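Local coordinates for protein polymerase X (Deinococcus radiodurans, PDB 2W9M) that probably extends DNA chains from deoxyribonucleoside triphosphates as a family X DNA polymerase, and carries a zinc-binding PHP domain, at residues V425-H428 / S429-L433; Y468-L472 / D473-G477; Q91-P94 / G95-D98; N372-I376 / E377-E381. All blocks are in the same frame, centred on the assembly; numbering follows the deposited sequence.

Contact 1 is a loop after a strand and contacts 2 and 4 are helix starts, all in the barrel-like PHP domain; contact 3, in the polymerase part of the chain, lies against the zinc cluster. Contact 1 supplies a zinc ligand, His428. It touches contact 2 where Val427 CG2 lies 3.4 Å from Tyr468 OH, and contact 3 where His428 O lies 3.6 Å from Gln91 CG. Contact 3 brings the side chain of Pro93 to about 4 Å from a zinc ion. Contact 4 sits further out, the Asn372 side chain about 9 Å from one. Contacts 3 and 4 approach to about 6 Å between nearest atoms; contacts 2 and 4 are most separated, about 30 Å between centres.

Contact 1. Residues V425-H428 / S429-L433; sequences VSVH and SNFTL. With ZN (zinc ion), chain E.
Val427 and His428 meet Ser429 and Phe431 in a local turn just past strand 422-426, a central strand of the seven-stranded parallel sheet of the PHP domain, a distorted β/α barrel whose metal site lies at this end of the strands. The main chain folds here so that the Phe431 ring comes back against it, its edge at His428 C, 3.6 Å from CE1. Val427 O is 4.1 Å from Phe431 CZ. Val427 CG1, anti to the backbone N (chi1 -177°), is carried forward toward the loop, 3.2 Å from Ser429 O and 4.4 Å from Phe431 CE1. Tyr468 packs edge-to-face with the same Phe431 ring. The imidazole of His428 takes the other direction: with CG anti to the carbonyl carbon (chi1 -78°), it leaves the turn and enters the metal site. Its ND1 donates to the carbonyl O of Gly90, from the polymerase part of the chain, which, with the metal bond, helps fix the rotation of the ring and leaves the other nitrogen to face the metal. Glu401 and His456 bind the same zinc ion, and His428 NE2 is bonded to it at 2.4 Å.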
loop_
_atom_site.group_PDB
_atom_site.type_symbol
_atom_site.label_atom_id
_atom_site.label_comp_id
_atom_site.label_asym_id
_atom_site.label_seq_id
_atom_site.Cartn_x
_atom_site.Cartn_y
_atom_site.Cartn_z
ATOM N N VAL A 425 -13.136 6.125 8.773
ATOM C CA VAL A 425 -12.549 6.127 10.113
ATOM C C VAL A 425 -11.294 5.269 10.157
ATOM O O VAL A 425 -11.208 4.242 9.485
ATOM C CB VAL A 425 -13.541 5.656 11.194
ATOM C CG1 VAL A 425 -14.768 6.545 11.196
ATOM C CG2 VAL A 425 -13.924 4.208 10.973
ATOM N N SER A 426 -10.316 5.694 10.950
ATOM C CA SER A 426 -9.015 5.037 10.961
ATOM C C SER A 426 -8.269 5.278 12.262
ATOM O O SER A 426 -8.482 6.290 12.929
ATOM C CB SER A 426 -8.157 5.543 9.799
ATOM O OG SER A 426 -8.746 5.228 8.548
ATOM N N VAL A 427 -7.388 4.346 12.606
ATOM C CA VAL A 427 -6.482 4.507 13.735
ATOM C C VAL A 427 -5.146 5.064 13.251
ATOM O O VAL A 427 -4.564 4.556 12.294
ATOM C CB VAL A 427 -6.228 3.165 14.452
ATOM C CG1 VAL A 427 -5.343 3.371 15.669
ATOM C CG2 VAL A 427 -7.538 2.522 14.858
ATOM N N HIS A 428 -4.672 6.115 13.912
ATOM C CA HIS A 428 -3.380 6.717 13.595
ATOM C C HIS A 428 -2.618 7.069 14.875
ATOM O O HIS A 428 -1.628 7.806 14.849
ATOM C CB HIS A 428 -3.564 7.972 12.740
ATOM C CG HIS A 428 -3.846 7.689 11.296
ATOM N ND1 HIS A 428 -2.920 7.105 10.457
ATOM C CD2 HIS A 428 -4.940 7.933 10.538
ATOM C CE1 HIS A 428 -3.439 6.988 9.248
ATOM N NE2 HIS A 428 -4.664 7.480 9.270
ATOM N N SER A 429 -3.093 6.532 15.994
ATOM C CA SER A 429 -2.512 6.800 17.300
ATOM C C SER A 429 -2.800 5.631 18.234
ATOM O O SER A 429 -3.715 4.847 17.986
ATOM C CB SER A 429 -3.111 8.079 17.883
ATOM O OG SER A 429 -4.490 7.902 18.168
ATOM N N ASN A 430 -2.018 5.519 19.306
ATOM C CA ASN A 430 -2.237 4.487 20.319
ATOM C C ASN A 430 -2.178 3.064 19.775
ATOM O O ASN A 430 -3.152 2.318 19.861
ATOM C CB ASN A 430 -3.580 4.710 21.013
ATOM C CG ASN A 430 -3.555 5.885 21.961
ATOM O OD1 ASN A 430 -4.012 6.980 21.625
ATOM N ND2 ASN A 430 -3.015 5.668 23.156
ATOM N N PHE A 431 -1.032 2.683 19.229
ATOM C CA PHE A 431 -0.886 1.354 18.648
ATOM C C PHE A 431 -0.577 0.291 19.698
ATOM O O PHE A 431 -0.547 -0.903 19.394
ATOM C CB PHE A 431 0.203 1.358 17.572
ATOM C CG PHE A 431 -0.231 1.970 16.271
ATOM C CD1 PHE A 431 -0.652 3.288 16.215
ATOM C CD2 PHE A 431 -0.214 1.227 15.104
ATOM C CE1 PHE A 431 -1.051 3.851 15.017
ATOM C CE2 PHE A 431 -0.612 1.785 13.904
ATOM C CZ PHE A 431 -1.032 3.098 13.861
ATOM N N THR A 432 -0.351 0.722 20.935
ATOM C CA THR A 432 0.077 -0.206 21.977
ATOM C C THR A 432 -0.967 -0.463 23.069
ATOM O O THR A 432 -0.664 -1.068 24.098
ATOM C CB THR A 432 1.417 0.227 22.607
ATOM O OG1 THR A 432 1.403 1.640 22.848
ATOM C CG2 THR A 432 2.571 -0.107 21.671
ATOM N N LEU A 433 -2.195 -0.010 22.845
ATOM C CA LEU A 433 -3.296 -0.384 23.719
ATOM C C LEU A 433 -3.397 -1.907 23.770
ATOM O O LEU A 433 -3.093 -2.586 22.788
ATOM C CB LEU A 433 -4.610 0.204 23.208
ATOM C CG LEU A 433 -5.088 1.557 23.737
ATOM C CD1 LEU A 433 -3.990 2.603 23.678
ATOM C CD2 LEU A 433 -6.312 2.008 22.951
HETATM ZN ZN ZN E . -4.812 6.484 7.050
#

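Contact 2. Residues Y468-L472 / D473-G477; sequences YALDL and DAVLG
From Asp471, at the N-cap, the chain turns from an extended loop into helix 472-482, and the first two carbonyls are taken up by i+4 bonds. Val475 N donates to Asp471 O at 3.2 Å, lying in the carbonyl plane, and Leu476 N donates to Leu472 O at 2.8 Å in a nearly straight line (N-H...O 172°). The Asp471 carboxylate stands beside this first turn without forming a side-chain capping bond: OD1 is 3.6 Å from Asp473 N, while OD2 presses on the methyl, 3.1 Å from Ala474 CB. The nearby helix N-terminus would probably still favour its negative charge. Helix 472-482 links strand 453-454 to strand 485-489, neighbouring parallel strands of the PHP barrel, and Val475 and Leu476 are buried against the domain. Leu470 arrives from the loop at about a right angle to Val475, its CD1 4.0 Å from Val475 CG2, and also packs on Thr439 and Leu442 of helix 435-446. Leu472 and Leu476, one helical turn apart, lie aslant, CD2 of the former 3.9 Å from CG of the latter. Replacing Leu476 by an alanine would probably open a gap beside Leu472 CD2 and cost most of the packing on Trp505 and Leu509. Asp473 reaches helix 499-505, where its OD1 forms a salt bridge with Arg504.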
loop_
_atom_site.group_PDB
_atom_site.type_symbol
_atom_site.label_atom_id
_atom_site.label_comp_id
_atom_site.label_asym_id
_atom_site.label_seq_id
_atom_site.Cartn_x
_atom_site.Cartn_y
_atom_site.Cartn_z
ATOM N N TYR A 468 -1.470 -3.433 15.121
ATOM C CA TYR A 468 -1.742 -3.466 16.552
ATOM C C TYR A 468 -2.500 -4.733 16.920
ATOM O O TYR A 468 -3.159 -5.344 16.076
ATOM C CB TYR A 468 -2.509 -2.218 17.017
ATOM C CG TYR A 468 -3.487 -1.659 16.005
ATOM C CD1 TYR A 468 -3.234 -0.455 15.358
ATOM C CD2 TYR A 468 -4.663 -2.336 15.696
ATOM C CE1 TYR A 468 -4.123 0.059 14.431
ATOM C CE2 TYR A 468 -5.558 -1.828 14.772
ATOM C CZ TYR A 468 -5.282 -0.631 14.143
ATOM O OH TYR A 468 -6.172 -0.131 13.221
ATOM N N ALA A 469 -2.394 -5.123 18.186
ATOM C CA ALA A 469 -3.080 -6.301 18.693
ATOM C C ALA A 469 -4.570 -6.029 18.874
ATOM O O ALA A 469 -4.961 -5.166 19.663
ATOM C CB ALA A 469 -2.453 -6.741 20.013
ATOM N N LEU A 470 -5.397 -6.762 18.136
ATOM C CA LEU A 470 -6.847 -6.654 18.276
ATOM C C LEU A 470 -7.523 -7.950 17.841
ATOM O O LEU A 470 -6.882 -8.840 17.278
ATOM C CB LEU A 470 -7.402 -5.471 17.467
ATOM C CG LEU A 470 -7.733 -5.708 15.988
ATOM C CD1 LEU A 470 -8.399 -4.484 15.380
ATOM C CD2 LEU A 470 -6.486 -6.091 15.200
ATOM N N ASP A 471 -8.820 -8.048 18.114
ATOM C CA ASP A 471 -9.615 -9.197 17.705
ATOM C C ASP A 471 -10.374 -8.871 16.424
ATOM O O ASP A 471 -11.517 -8.415 16.467
ATOM C CB ASP A 471 -10.595 -9.581 18.811
ATOM C CG ASP A 471 -11.490 -10.738 18.418
ATOM O OD1 ASP A 471 -11.154 -11.455 17.447
ATOM O OD2 ASP A 471 -12.528 -10.931 19.083
ATOM N N LEU A 472 -9.736 -9.118 15.285
ATOM C CA LEU A 472 -10.276 -8.687 14.003
ATOM C C LEU A 472 -11.707 -9.176 13.772
ATOM O O LEU A 472 -12.559 -8.417 13.306
ATOM C CB LEU A 472 -9.369 -9.139 12.860
ATOM C CG LEU A 472 -8.999 -8.109 11.790
ATOM C CD1 LEU A 472 -8.893 -8.791 10.435
ATOM C CD2 LEU A 472 -9.989 -6.959 11.721
ATOM N N ASP A 473 -11.972 -10.435 14.105
ATOM C CA ASP A 473 -13.294 -11.024 13.874
ATOM C C ASP A 473 -14.412 -10.289 14.611
ATOM O O ASP A 473 -15.505 -10.108 14.072
ATOM C CB ASP A 473 -13.304 -12.514 14.234
ATOM C CG ASP A 473 -12.726 -13.387 13.130
ATOM O OD1 ASP A 473 -12.795 -14.634 13.248
ATOM O OD2 ASP A 473 -12.207 -12.828 12.137
ATOM N N ALA A 474 -14.140 -9.874 15.844
ATOM C CA ALA A 474 -15.098 -9.076 16.600
ATOM C C ALA A 474 -15.367 -7.752 15.889
ATOM O O ALA A 474 -16.522 -7.342 15.734
ATOM C CB ALA A 474 -14.586 -8.826 18.008
ATOM N N VAL A 475 -14.298 -7.087 15.455
ATOM C CA VAL A 475 -14.423 -5.795 14.784
ATOM C C VAL A 475 -15.187 -5.924 13.471
ATOM O O VAL A 475 -16.102 -5.146 13.200
ATOM C CB VAL A 475 -13.053 -5.147 14.510
ATOM C CG1 VAL A 475 -13.235 -3.851 13.739
ATOM C CG2 VAL A 475 -12.320 -4.890 15.813
ATOM N N LEU A 476 -14.813 -6.913 12.664
ATOM C CA LEU A 476 -15.481 -7.156 11.390
ATOM C C LEU A 476 -16.959 -7.483 11.593
ATOM O O LEU A 476 -17.806 -7.078 10.797
ATOM C CB LEU A 476 -14.783 -8.275 10.614
ATOM C CG LEU A 476 -13.381 -7.961 10.095
ATOM C CD1 LEU A 476 -12.880 -9.064 9.175
ATOM C CD2 LEU A 476 -13.372 -6.626 9.372
ATOM N N GLY A 477 -17.262 -8.214 12.659
ATOM C CA GLY A 477 -18.640 -8.511 13.009
ATOM C C GLY A 477 -19.410 -7.228 13.262
ATOM O O GLY A 477 -20.553 -7.079 12.825
#

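Contact 3. Residues Q91-P94 / G95-D98; sequences QLPP and GLLD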
loop_
_atom_site.group_PDB
_atom_site.type_symbol
_atom_site.label_atom_id
_atom_site.label_comp_id
_atom_site.label_asym_id
_atom_site.label_seq_id
_atom_site.Cartn_x
_atom_site.Cartn_y
_atom_site.Cartn_z
ATOM N N GLN A 91 1.224 8.499 12.014
ATOM C CA GLN A 91 0.398 9.407 11.224
ATOM C C GLN A 91 0.889 9.564 9.793
ATOM O O GLN A 91 0.089 9.699 8.863
ATOM C CB GLN A 91 0.325 10.773 11.899
ATOM C CG GLN A 91 -0.315 10.732 13.269
ATOM C CD GLN A 91 -0.287 12.075 13.947
ATOM O OE1 GLN A 91 -0.182 13.108 13.288
ATOM N NE2 GLN A 91 -0.376 12.074 15.272
ATOM N N LEU A 92 2.207 9.547 9.621
ATOM C CA LEU A 92 2.809 9.778 8.314
ATOM C C LEU A 92 2.617 8.604 7.353
ATOM O O LEU A 92 2.491 7.455 7.781
ATOM C CB LEU A 92 4.294 10.111 8.472
ATOM C CG LEU A 92 4.572 11.461 9.143
ATOM C CD1 LEU A 92 6.061 11.654 9.369
ATOM C CD2 LEU A 92 3.992 12.617 8.327
ATOM N N PRO A 93 2.576 8.898 6.044
ATOM C CA PRO A 93 2.432 7.876 5.004
ATOM C C PRO A 93 3.648 6.960 4.983
ATOM O O PRO A 93 4.752 7.422 5.255
ATOM C CB PRO A 93 2.384 8.695 3.711
ATOM C CG PRO A 93 2.038 10.080 4.129
ATOM C CD PRO A 93 2.647 10.255 5.477
ATOM N N PRO A 94 3.447 5.676 4.657
ATOM C CA PRO A 94 4.515 4.672 4.611
ATOM C C PRO A 94 5.687 5.097 3.731
ATOM O O PRO A 94 6.839 4.922 4.118
ATOM C CB PRO A 94 3.819 3.458 3.994
ATOM C CG PRO A 94 2.391 3.627 4.358
ATOM C CD PRO A 94 2.137 5.102 4.311
ATOM N N GLY A 95 5.390 5.645 2.559
ATOM C CA GLY A 95 6.423 6.047 1.623
ATOM C C GLY A 95 7.256 7.222 2.103
ATOM O O GLY A 95 8.421 7.353 1.736
ATOM N N LEU A 96 6.661 8.085 2.919
ATOM C CA LEU A 96 7.397 9.209 3.473
ATOM C C LEU A 96 8.350 8.724 4.557
ATOM O O LEU A 96 9.485 9.194 4.651
ATOM C CB LEU A 96 6.449 10.260 4.042
ATOM C CG LEU A 96 7.132 11.537 4.539
ATOM C CD1 LEU A 96 7.413 12.462 3.370
ATOM C CD2 LEU A 96 6.269 12.233 5.570
ATOM N N LEU A 97 7.883 7.788 5.379
ATOM C CA LEU A 97 8.724 7.177 6.407
ATOM C C LEU A 97 9.947 6.523 5.774
ATOM O O LEU A 97 11.018 6.477 6.378
ATOM C CB LEU A 97 7.934 6.136 7.205
ATOM C CG LEU A 97 6.744 6.671 8.002
ATOM C CD1 LEU A 97 6.065 5.543 8.771
ATOM C CD2 LEU A 97 7.197 7.785 8.935
ATOM N N ASP A 98 9.774 6.021 4.553
ATOM C CA ASP A 98 10.861 5.409 3.800
ATOM C C ASP A 98 11.878 6.437 3.319
ATOM O O ASP A 98 13.081 6.268 3.521
ATOM C CB ASP A 98 10.308 4.637 2.606
ATOM C CG ASP A 98 9.793 3.261 2.989
ATOM O OD1 ASP A 98 10.142 2.771 4.089
ATOM O OD2 ASP A 98 9.044 2.664 2.183
#
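Pro93 occupies the N-cap of helix 94-99, and its carbonyl O receives two amides, Leu97 N at 3.2 Å in an i+4 bond and Leu96 N at 3.1 Å in a weak, bent one. The next carbonyl, Pro94 O, takes Asp98 N at 3.2 Å, the donor tilted 22° from the carbonyl plane. Pro94, first in the helix, has no N-H to offer, and at that position the helix asks for none. Leu92, just before the cap, points its side chain toward the first turn and touches two leucines there: its CD2 meets Leu96 CD2 at 3.6 Å, and its CB meets Leu97 CD2 at 3.7 Å. Leu96 reaches it because CG is anti to the backbone N (chi1 -175°), which swings the isobutyl group toward the loop; there it also lies alongside the Pro93 ring, its CB 4.1 Å from Pro93 CD. Sequence places this helix and helix 107-115 in a predicted helix-hairpin-helix element, and the packing agrees: Leu96 rests on Ile110 and Trp114 of helix 107-115. Leu23 of helix 10-26 covers Leu92. The Pro93 ring also faces the zinc site of the PHP domain, against Asp339 and His518. Further along the helix, Asp98 OD1 forms a salt bridge with Arg464 NH2.

Contact 4. Residues N372-I376 / E377-E381; sequences NGLTI and ERLRE
Arg378 runs back along the N-cap of helix 376-391, the helix joining strands 358-364 and 396-403 of the PHP barrel, and touches the loop before it nearly from root to tip. Its CB and CG lie against the cap residue, CG 3.4 Å from Thr375 OG1; CD is a little further off. A bend at chi3 (69°) then turns the guanidinium toward Asn372 and Gly373. Leu374 CG sits over one face of that group, 4.0 Å above its plane and offset toward the rim. NH1 points at a pair of loop carbonyls, 3.3 Å from Gly373 O and 3.5 Å from Asn372 O, the latter at the guanidinium edge. NH2 has its own acceptor, Trp337 O, while the Asn372 amide, turned only 24° from the guanidinium plane, bonds through ND2 to Ser338 O. With an alanine in place of Arg378, Trp337 O would probably lose its donor and the loop at Asn372-Leu374 its packing partner. Thr375 caps the helix through OG1, accepting weakly from Arg378 N, and its carbonyl O takes Leu379 N at 3.0 Å. Leu374 CD2 meets Leu379 CD1 on the inner side of the helix, where Val416 also packs. Glu377, bent at chi2, folds back to lay its carboxylate on the cap residue, OE2 3.3 Å from Thr375 CB.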
loop_
_atom_site.group_PDB
_atom_site.type_symbol
_atom_site.label_atom_id
_atom_site.label_comp_id
_atom_site.label_asym_id
_atom_site.label_seq_id
_atom_site.Cartn_x
_atom_site.Cartn_y
_atom_site.Cartn_z
ATOM N N ASN A 372 -0.560 17.199 9.206
ATOM C CA ASN A 372 -1.249 18.416 8.795
ATOM C C ASN A 372 -2.763 18.242 8.716
ATOM O O ASN A 372 -3.400 18.679 7.758
ATOM C CB ASN A 372 -0.692 18.907 7.454
ATOM C CG ASN A 372 -1.097 20.334 7.133
ATOM O OD1 ASN A 372 -1.178 21.190 8.017
ATOM N ND2 ASN A 372 -1.346 20.601 5.856
ATOM N N GLY A 373 -3.330 17.600 9.731
ATOM C CA GLY A 373 -4.757 17.346 9.778
ATOM C C GLY A 373 -5.577 18.623 9.768
ATOM O O GLY A 373 -5.103 19.677 10.172
ATOM N N LEU A 374 -6.821 18.516 9.315
ATOM C CA LEU A 374 -7.702 19.666 9.182
ATOM C C LEU A 374 -8.525 19.954 10.437
ATOM O O LEU A 374 -9.247 19.093 10.927
ATOM C CB LEU A 374 -8.647 19.468 7.997
ATOM C CG LEU A 374 -8.104 19.804 6.612
ATOM C CD1 LEU A 374 -6.972 18.866 6.248
ATOM C CD2 LEU A 374 -9.208 19.732 5.571
ATOM N N THR A 375 -8.411 21.175 10.949
ATOM C CA THR A 375 -9.325 21.667 11.970
ATOM C C THR A 375 -10.721 21.758 11.357
ATOM O O THR A 375 -10.881 21.608 10.143
ATOM C CB THR A 375 -8.909 23.062 12.461
ATOM O OG1 THR A 375 -8.714 23.933 11.337
ATOM C CG2 THR A 375 -7.616 22.983 13.262
ATOM N N ILE A 376 -11.733 22.004 12.182
ATOM C CA ILE A 376 -13.092 22.154 11.667
ATOM C C ILE A 376 -13.176 23.315 10.676
ATOM O O ILE A 376 -13.795 23.198 9.621
ATOM C CB ILE A 376 -14.122 22.357 12.798
ATOM C CG1 ILE A 376 -14.267 21.073 13.614
ATOM C CG2 ILE A 376 -15.473 22.765 12.231
ATOM C CD1 ILE A 376 -15.272 21.171 14.744
ATOM N N GLU A 377 -12.537 24.428 11.017
ATOM C CA GLU A 377 -12.546 25.620 10.171
ATOM C C GLU A 377 -11.855 25.404 8.824
ATOM O O GLU A 377 -12.339 25.866 7.791
ATOM C CB GLU A 377 -11.930 26.809 10.917
ATOM C CG GLU A 377 -10.946 26.415 12.017
ATOM C CD GLU A 377 -11.640 25.914 13.280
ATOM O OE1 GLU A 377 -12.743 26.412 13.592
ATOM O OE2 GLU A 377 -11.083 25.023 13.960
ATOM N N ARG A 378 -10.724 24.706 8.832
ATOM C CA ARG A 378 -10.029 24.397 7.585
ATOM C C ARG A 378 -10.818 23.408 6.727
ATOM O O ARG A 378 -10.768 23.459 5.497
ATOM C CB ARG A 378 -8.631 23.850 7.857
ATOM C CG ARG A 378 -7.613 24.901 8.242
ATOM C CD ARG A 378 -6.236 24.279 8.341
ATOM N NE ARG A 378 -5.737 23.874 7.030
ATOM C CZ ARG A 378 -5.084 22.741 6.794
ATOM N NH1 ARG A 378 -4.861 21.877 7.777
ATOM N NH2 ARG A 378 -4.666 22.467 5.566
ATOM N N LEU A 379 -11.540 22.501 7.378
ATOM C CA LEU A 379 -12.401 21.575 6.656
ATOM C C LEU A 379 -13.504 22.331 5.924
ATOM O O LEU A 379 -13.853 21.994 4.794
ATOM C CB LEU A 379 -13.021 20.550 7.607
ATOM C CG LEU A 379 -14.002 19.586 6.937
ATOM C CD1 LEU A 379 -13.270 18.684 5.952
ATOM C CD2 LEU A 379 -14.742 18.760 7.973
ATOM N N ARG A 380 -14.056 23.356 6.571
ATOM C CA ARG A 380 -15.113 24.145 5.950
ATOM C C ARG A 380 -14.569 24.869 4.725
ATOM O O ARG A 380 -15.254 24.988 3.709
ATOM C CB ARG A 380 -15.734 25.127 6.945
ATOM C CG ARG A 380 -16.239 24.473 8.231
ATOM C CD ARG A 380 -17.619 24.985 8.639
ATOM N NE ARG A 380 -17.692 26.444 8.712
ATOM C CZ ARG A 380 -18.101 27.228 7.716
ATOM N NH1 ARG A 380 -18.466 26.692 6.560
ATOM N NH2 ARG A 380 -18.141 28.545 7.873
ATOM N N GLU A 381 -13.324 25.330 4.820
ATOM C CA GLU A 381 -12.648 25.955 3.687
ATOM C C GLU A 381 -12.395 24.970 2.543
ATOM O O GLU A 381 -12.522 25.328 1.370
ATOM C CB GLU A 381 -11.339 26.616 4.126
ATOM C CG GLU A 381 -11.541 27.819 5.031
ATOM C CD GLU A 381 -10.258 28.592 5.290
ATOM O OE1 GLU A 381 -10.265 29.829 5.103
ATOM O OE2 GLU A 381 -9.244 27.969 5.679
#